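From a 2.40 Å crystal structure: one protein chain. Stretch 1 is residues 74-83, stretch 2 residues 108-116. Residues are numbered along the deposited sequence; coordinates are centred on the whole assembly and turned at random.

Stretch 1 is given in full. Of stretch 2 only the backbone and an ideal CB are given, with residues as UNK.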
ATOM      1  N   ASP A  74      25.368 -11.350 -23.377  1.00 70.87           N
ATOM      2  CA  ASP A  74      24.352 -10.889 -24.320  1.00 67.77           C
ATOM      3  C   ASP A  74      23.951  -9.454 -23.969  1.00 62.17           C
ATOM      4  O   ASP A  74      24.665  -8.500 -24.300  1.00 51.02           O
ATOM      5  CB  ASP A  74      23.121 -11.799 -24.250  1.00 69.53           C
ATOM      6  CG  ASP A  74      22.339 -11.820 -25.543  1.00 64.90           C
ATOM      7  OD1 ASP A  74      22.181 -10.748 -26.160  1.00 70.23           O
ATOM      8  OD2 ASP A  74      21.874 -12.910 -25.937  1.00 75.98           O
ATOM      9  N   ASP A  75      22.811  -9.307 -23.298  1.00 55.89           N
ATOM     10  CA  ASP A  75      22.324  -7.992 -22.891  1.00 53.58           C
ATOM     11  C   ASP A  75      22.986  -7.534 -21.596  1.00 51.98           C
ATOM     12  O   ASP A  75      23.430  -8.361 -20.786  1.00 42.95           O
ATOM     13  CB  ASP A  75      20.807  -8.023 -22.693  1.00 61.02           C
ATOM     14  CG  ASP A  75      20.041  -7.996 -24.001  1.00 66.63           C
ATOM     15  OD1 ASP A  75      18.792  -8.016 -23.951  1.00 67.21           O
ATOM     16  OD2 ASP A  75      20.682  -7.950 -25.074  1.00 72.18           O
ATOM     17  N   THR A  76      23.053  -6.218 -21.405  1.00 38.96           N
ATOM     18  CA  THR A  76      23.641  -5.649 -20.196  1.00 32.68           C
ATOM     19  C   THR A  76      22.698  -5.893 -19.013  1.00 34.82           C
ATOM     20  O   THR A  76      21.543  -6.283 -19.205  1.00 24.81           O
ATOM     21  CB  THR A  76      23.847  -4.130 -20.338  1.00 35.14           C
ATOM     22  OG1 THR A  76      22.573  -3.493 -20.506  1.00 25.42           O
ATOM     23  CG2 THR A  76      24.750  -3.815 -21.543  1.00 23.48           C
ATOM     24  N   ASP A  77      23.188  -5.668 -17.794  1.00 35.02           N
ATOM     25  CA  ASP A  77      22.368  -5.862 -16.605  1.00 30.72           C
ATOM     26  C   ASP A  77      21.180  -4.904 -16.600  1.00 30.03           C
ATOM     27  O   ASP A  77      20.066  -5.267 -16.194  1.00 28.12           O
ATOM     28  CB  ASP A  77      23.215  -5.693 -15.337  1.00 30.87           C
ATOM     29  CG  ASP A  77      24.240  -6.813 -15.171  1.00 28.27           C
ATOM     30  OD1 ASP A  77      24.201  -7.778 -15.956  1.00 30.55           O
ATOM     31  OD2 ASP A  77      25.079  -6.739 -14.258  1.00 34.19           O
ATOM     32  N   LEU A  78      21.403  -3.690 -17.086  1.00 17.72           N
ATOM     33  CA  LEU A  78      20.329  -2.710 -17.136  1.00 31.12           C
ATOM     34  C   LEU A  78      19.261  -3.110 -18.152  1.00 23.72           C
ATOM     35  O   LEU A  78      18.068  -2.911 -17.921  1.00 25.29           O
ATOM     36  CB  LEU A  78      20.876  -1.320 -17.497  1.00 15.24           C
ATOM     37  CG  LEU A  78      19.786  -0.260 -17.724  1.00 25.70           C
ATOM     38  CD1 LEU A  78      18.927  -0.189 -16.468  1.00 11.60           C
ATOM     39  CD2 LEU A  78      20.400   1.121 -18.048  1.00 17.36           C
ATOM     40  N   ALA A  79      19.682  -3.678 -19.281  1.00 26.54           N
ATOM     41  CA  ALA A  79      18.722  -4.058 -20.315  1.00 30.44           C
ATOM     42  C   ALA A  79      17.824  -5.203 -19.857  1.00 31.28           C
ATOM     43  O   ALA A  79      16.660  -5.282 -20.249  1.00 27.78           O
ATOM     44  CB  ALA A  79      19.453  -4.429 -21.611  1.00 29.21           C
ATOM     45  N   LEU A  80      18.378  -6.091 -19.034  1.00 23.82           N
ATOM     46  CA  LEU A  80      17.627  -7.217 -18.498  1.00 30.38           C
ATOM     47  C   LEU A  80      16.647  -6.669 -17.453  1.00 34.47           C
ATOM     48  O   LEU A  80      15.461  -7.032 -17.440  1.00 34.96           O
ATOM     49  CB  LEU A  80      18.581  -8.224 -17.843  1.00 27.40           C
ATOM     50  CG  LEU A  80      19.659  -8.882 -18.718  1.00 41.23           C
ATOM     51  CD1 LEU A  80      20.580  -9.731 -17.850  1.00 44.47           C
ATOM     52  CD2 LEU A  80      19.008  -9.743 -19.792  1.00 34.45           C
ATOM     53  N   GLY A  81      17.148  -5.787 -16.587  1.00 22.76           N
ATOM     54  CA  GLY A  81      16.307  -5.195 -15.556  1.00 20.83           C
ATOM     55  C   GLY A  81      15.077  -4.556 -16.162  1.00 28.58           C
ATOM     56  O   GLY A  81      13.976  -4.690 -15.627  1.00 28.77           O
ATOM     57  N   ILE A  82      15.267  -3.877 -17.293  1.00 30.84           N
ATOM     58  CA  ILE A  82      14.186  -3.203 -18.008  1.00 28.25           C
ATOM     59  C   ILE A  82      13.169  -4.213 -18.519  1.00 35.21           C
ATOM     60  O   ILE A  82      11.972  -4.139 -18.208  1.00 28.69           O
ATOM     61  CB  ILE A  82      14.732  -2.420 -19.220  1.00 28.99           C
ATOM     62  CG1 ILE A  82      15.594  -1.254 -18.741  1.00 35.88           C
ATOM     63  CG2 ILE A  82      13.581  -1.918 -20.091  1.00 18.56           C
ATOM     64  CD1 ILE A  82      14.834  -0.214 -17.944  1.00 40.51           C
ATOM     65  N   ASP A  83      13.657  -5.144 -19.328  1.00 28.42           N
ATOM     66  CA  ASP A  83      12.816  -6.183 -19.889  1.00 36.91           C
ATOM     67  C   ASP A  83      12.063  -6.897 -18.760  1.00 31.49           C
ATOM     68  O   ASP A  83      10.857  -7.137 -18.858  1.00 26.75           O
ATOM     69  CB  ASP A  83      13.688  -7.163 -20.675  1.00 44.10           C
ATOM     70  CG  ASP A  83      12.960  -8.433 -21.037  1.00 62.00           C
ATOM     71  OD1 ASP A  83      11.939  -8.361 -21.757  1.00 57.89           O
ATOM     72  OD2 ASP A  83      13.419  -9.508 -20.595  1.00 60.84           O
ATOM     73  N   UNK A 108      25.022   2.767 -23.507  1.00 29.92           N
ATOM     74  CA  UNK A 108      24.273   1.528 -23.612  1.00 33.67           C
ATOM     75  C   UNK A 108      22.874   1.788 -23.094  1.00 32.96           C
ATOM     76  O   UNK A 108      21.876   1.301 -23.646  1.00 28.51           O
ATOM     77  CB  UNK A 108      24.950   0.392 -22.842  1.00 33.67           C
ATOM     78  N   UNK A 109      22.795   2.588 -22.034  1.00 27.79           N
ATOM     79  CA  UNK A 109      21.506   2.920 -21.457  1.00 27.93           C
ATOM     80  C   UNK A 109      20.654   3.620 -22.518  1.00 25.21           C
ATOM     81  O   UNK A 109      19.430   3.441 -22.551  1.00 30.91           O
ATOM     82  CB  UNK A 109      21.672   3.799 -20.216  1.00 27.93           C
ATOM     83  N   UNK A 110      21.288   4.401 -23.398  1.00 25.58           N
ATOM     84  CA  UNK A 110      20.545   5.088 -24.464  1.00 29.53           C
ATOM     85  C   UNK A 110      20.055   4.095 -25.528  1.00 33.66           C
ATOM     86  O   UNK A 110      18.973   4.267 -26.102  1.00 27.93           O
ATOM     87  CB  UNK A 110      21.422   6.160 -25.114  1.00 29.53           C
ATOM     88  N   UNK A 111      20.841   3.052 -25.788  1.00 33.79           N
ATOM     89  CA  UNK A 111      20.431   2.043 -26.760  1.00 37.79           C
ATOM     90  C   UNK A 111      19.103   1.391 -26.339  1.00 44.87           C
ATOM     91  O   UNK A 111      18.252   1.100 -27.183  1.00 34.66           O
ATOM     92  CB  UNK A 111      21.521   0.981 -26.913  1.00 37.79           C
ATOM     93  N   UNK A 112      18.932   1.155 -25.040  1.00 39.04           N
ATOM     94  CA  UNK A 112      17.711   0.530 -24.543  1.00 33.65           C
ATOM     95  C   UNK A 112      16.460   1.353 -24.859  1.00 39.38           C
ATOM     96  O   UNK A 112      15.450   0.810 -25.320  1.00 40.39           O
ATOM     97  CB  UNK A 112      17.818   0.315 -23.032  1.00 33.65           C
ATOM     98  N   UNK A 113      16.526   2.661 -24.623  1.00 33.33           N
ATOM     99  CA  UNK A 113      15.397   3.536 -24.892  1.00 33.15           C
ATOM    100  C   UNK A 113      15.021   3.476 -26.371  1.00 33.20           C
ATOM    101  O   UNK A 113      13.875   3.714 -26.745  1.00 40.36           O
ATOM    102  CB  UNK A 113      15.721   4.973 -24.478  1.00 33.15           C
ATOM    103  N   UNK A 114      15.999   3.154 -27.206  1.00 39.94           N
ATOM    104  CA  UNK A 114      15.795   3.107 -28.648  1.00 44.61           C
ATOM    105  C   UNK A 114      15.334   1.751 -29.176  1.00 41.94           C
ATOM    106  O   UNK A 114      15.027   1.614 -30.360  1.00 42.79           O
ATOM    107  CB  UNK A 114      17.095   3.501 -29.353  1.00 44.61           C
ATOM    108  N   UNK A 115      15.278   0.748 -28.309  1.00 37.80           N
ATOM    109  CA  UNK A 115      14.833  -0.564 -28.748  1.00 46.57           C
ATOM    110  C   UNK A 115      13.415  -0.462 -29.313  1.00 48.14           C
ATOM    111  O   UNK A 115      12.511   0.094 -28.679  1.00 43.52           O
ATOM    112  CB  UNK A 115      14.888  -1.568 -27.595  1.00 46.57           C
ATOM    113  N   UNK A 116      13.212  -0.979 -30.533  1.00 47.35           N
ATOM    114  CA  UNK A 116      11.904  -0.948 -31.191  1.00 51.60           C
ATOM    115  C   UNK A 116      10.860  -1.780 -30.446  1.00 51.07           C
ATOM    116  O   UNK A 116       9.667  -1.491 -30.498  1.00 52.25           O
ATOM    117  CB  UNK A 116      12.032  -1.452 -32.630  1.00 51.60           C
TER

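Stretch 1 enters a helix at Asp77, with Thr76 as its N-cap: Thr76 OG1 accepts a hydrogen bond from Ala79 N at 3.1 Å. Stretch 2 carries a second helix, whose axis passes within 9.8 Å of the first. The two run in roughly the same direction, 29° apart.

Position 108 has helical backbone angles, and its CA-to-CB bond points toward stretch 1. The ideal CB lies 4.4 Å from Thr76 CG2, which leaves room for it. A small residue would suit, and the geometry does not demand the absence of a side chain. The deposited residue is Gly108. Its backbone O accepts from the N of position 112 at 3.3 Å, an ordinary helical bond.

Position 109 points sideways, yet its ideal CB is already 3.7 Å from Leu78 CD2. Stretch 1 offers only a methyl group at that point, so a small apolar residue fits well. A longer one could fit too if it turned away from the leucine. The residue is Ala109, and its CB packs on Leu78 CD2 at 3.7 Å.

Position 110 is out of reach of stretch 1, which sets no preference here. It is Leu110.

Position 111 points sideways, with nothing of stretch 1 within 5.5 Å of the ideal CB. Many residues would do, polar ones included. It is Gln111. Its end comes nearer than its CB but makes no contact.

Position 112 is the centre of the contact. CA-to-CB points toward stretch 1, and the CA atoms of Ala79 and position 112 are 6.3 Å apart. The ideal CB stands 5.2 Å from Ala79 CB and 5.1 Å from Ile82 CG1. That gap calls for more than a methyl group, and Leu78, Ala79 and Ile82 line it with carbon. Isoleucine, leucine, valine or methionine would all be reasonable. The residue is Ile112, with chi1 m and chi2 t. Its CD1 reaches Leu78 CG at 3.6 Å and Ala79 CB at 3.7 Å. It comes closer still to the backbone, with CD1 3.5 Å from Ala79 CA. The other branch meets the next turn of the helix: CG2 is 4.0 Å from Ile82 CG1. Ile112 has the largest area covered across the contact.

Position 113 points sideways and sees nothing of stretch 1 near its CB. It is Leu113, which makes no contact across the pair.

Position 114 is out of reach, so stretch 1 leaves the choice open. It is Glu114.

Position 115 has left the helical angles, with phi/psi of -59/128. CB points toward stretch 1 but is far from it, so only a long side chain could touch. The carboxylate of Asp75 lies in that direction and favours a positive end, lysine or arginine. The residue is Lys115, in an extended conformation. Its NZ forms a salt bridge with Asp75 OD1 at 3.5 Å.

Position 116 is out of reach of stretch 1. Its phi of -65° is compatible with proline, among many others. It is Pro116.

Stretch 2, residues 108-116: GALQILEKP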
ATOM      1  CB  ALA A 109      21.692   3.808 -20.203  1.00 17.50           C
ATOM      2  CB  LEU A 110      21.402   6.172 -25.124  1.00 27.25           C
ATOM      3  CG  LEU A 110      21.872   7.351 -24.264  1.00 24.04           C
ATOM      4  CD1 LEU A 110      22.757   8.250 -25.102  1.00 24.35           C
ATOM      5  CD2 LEU A 110      20.685   8.133 -23.726  1.00 22.32           C
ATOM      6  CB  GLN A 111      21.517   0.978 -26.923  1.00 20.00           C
ATOM      7  CG  GLN A 111      22.796   1.486 -27.567  1.00 20.00           C
ATOM      8  CD  GLN A 111      23.873   0.425 -27.644  1.00 20.00           C
ATOM      9  OE1 GLN A 111      23.880  -0.520 -26.855  1.00 20.00           O
ATOM     10  NE2 GLN A 111      24.787   0.575 -28.599  1.00 20.00           N
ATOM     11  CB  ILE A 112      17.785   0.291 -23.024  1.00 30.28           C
ATOM     12  CG1 ILE A 112      18.924  -0.674 -22.705  1.00 17.81           C
ATOM     13  CG2 ILE A 112      16.479  -0.311 -22.521  1.00 27.84           C
ATOM     14  CD1 ILE A 112      19.239  -0.745 -21.238  1.00 19.93           C
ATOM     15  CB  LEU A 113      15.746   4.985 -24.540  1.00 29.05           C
ATOM     16  CG  LEU A 113      16.073   5.415 -23.106  1.00 36.21           C
ATOM     17  CD1 LEU A 113      16.679   6.806 -23.153  1.00 37.64           C
ATOM     18  CD2 LEU A 113      14.828   5.424 -22.240  1.00 35.85           C
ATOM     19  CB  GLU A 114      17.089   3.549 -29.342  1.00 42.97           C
ATOM     20  CG  GLU A 114      17.591   4.900 -28.815  1.00 48.75           C
ATOM     21  CD  GLU A 114      19.015   5.229 -29.237  1.00 39.78           C
ATOM     22  OE1 GLU A 114      19.763   4.302 -29.611  1.00 38.00           O
ATOM     23  OE2 GLU A 114      19.393   6.416 -29.171  1.00 35.22           O
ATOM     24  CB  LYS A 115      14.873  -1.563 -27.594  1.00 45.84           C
ATOM     25  CG  LYS A 115      16.275  -1.880 -27.115  1.00 37.76           C
ATOM     26  CD  LYS A 115      16.309  -3.239 -26.432  1.00 55.96           C
ATOM     27  CE  LYS A 115      17.740  -3.700 -26.183  1.00 64.17           C
ATOM     28  NZ  LYS A 115      17.806  -5.131 -25.762  1.00 67.44           N
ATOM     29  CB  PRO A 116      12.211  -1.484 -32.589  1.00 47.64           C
ATOM     30  CG  PRO A 116      13.357  -2.417 -32.342  1.00 54.36           C
ATOM     31  CD  PRO A 116      14.218  -1.636 -31.386  1.00 41.60           C
TER
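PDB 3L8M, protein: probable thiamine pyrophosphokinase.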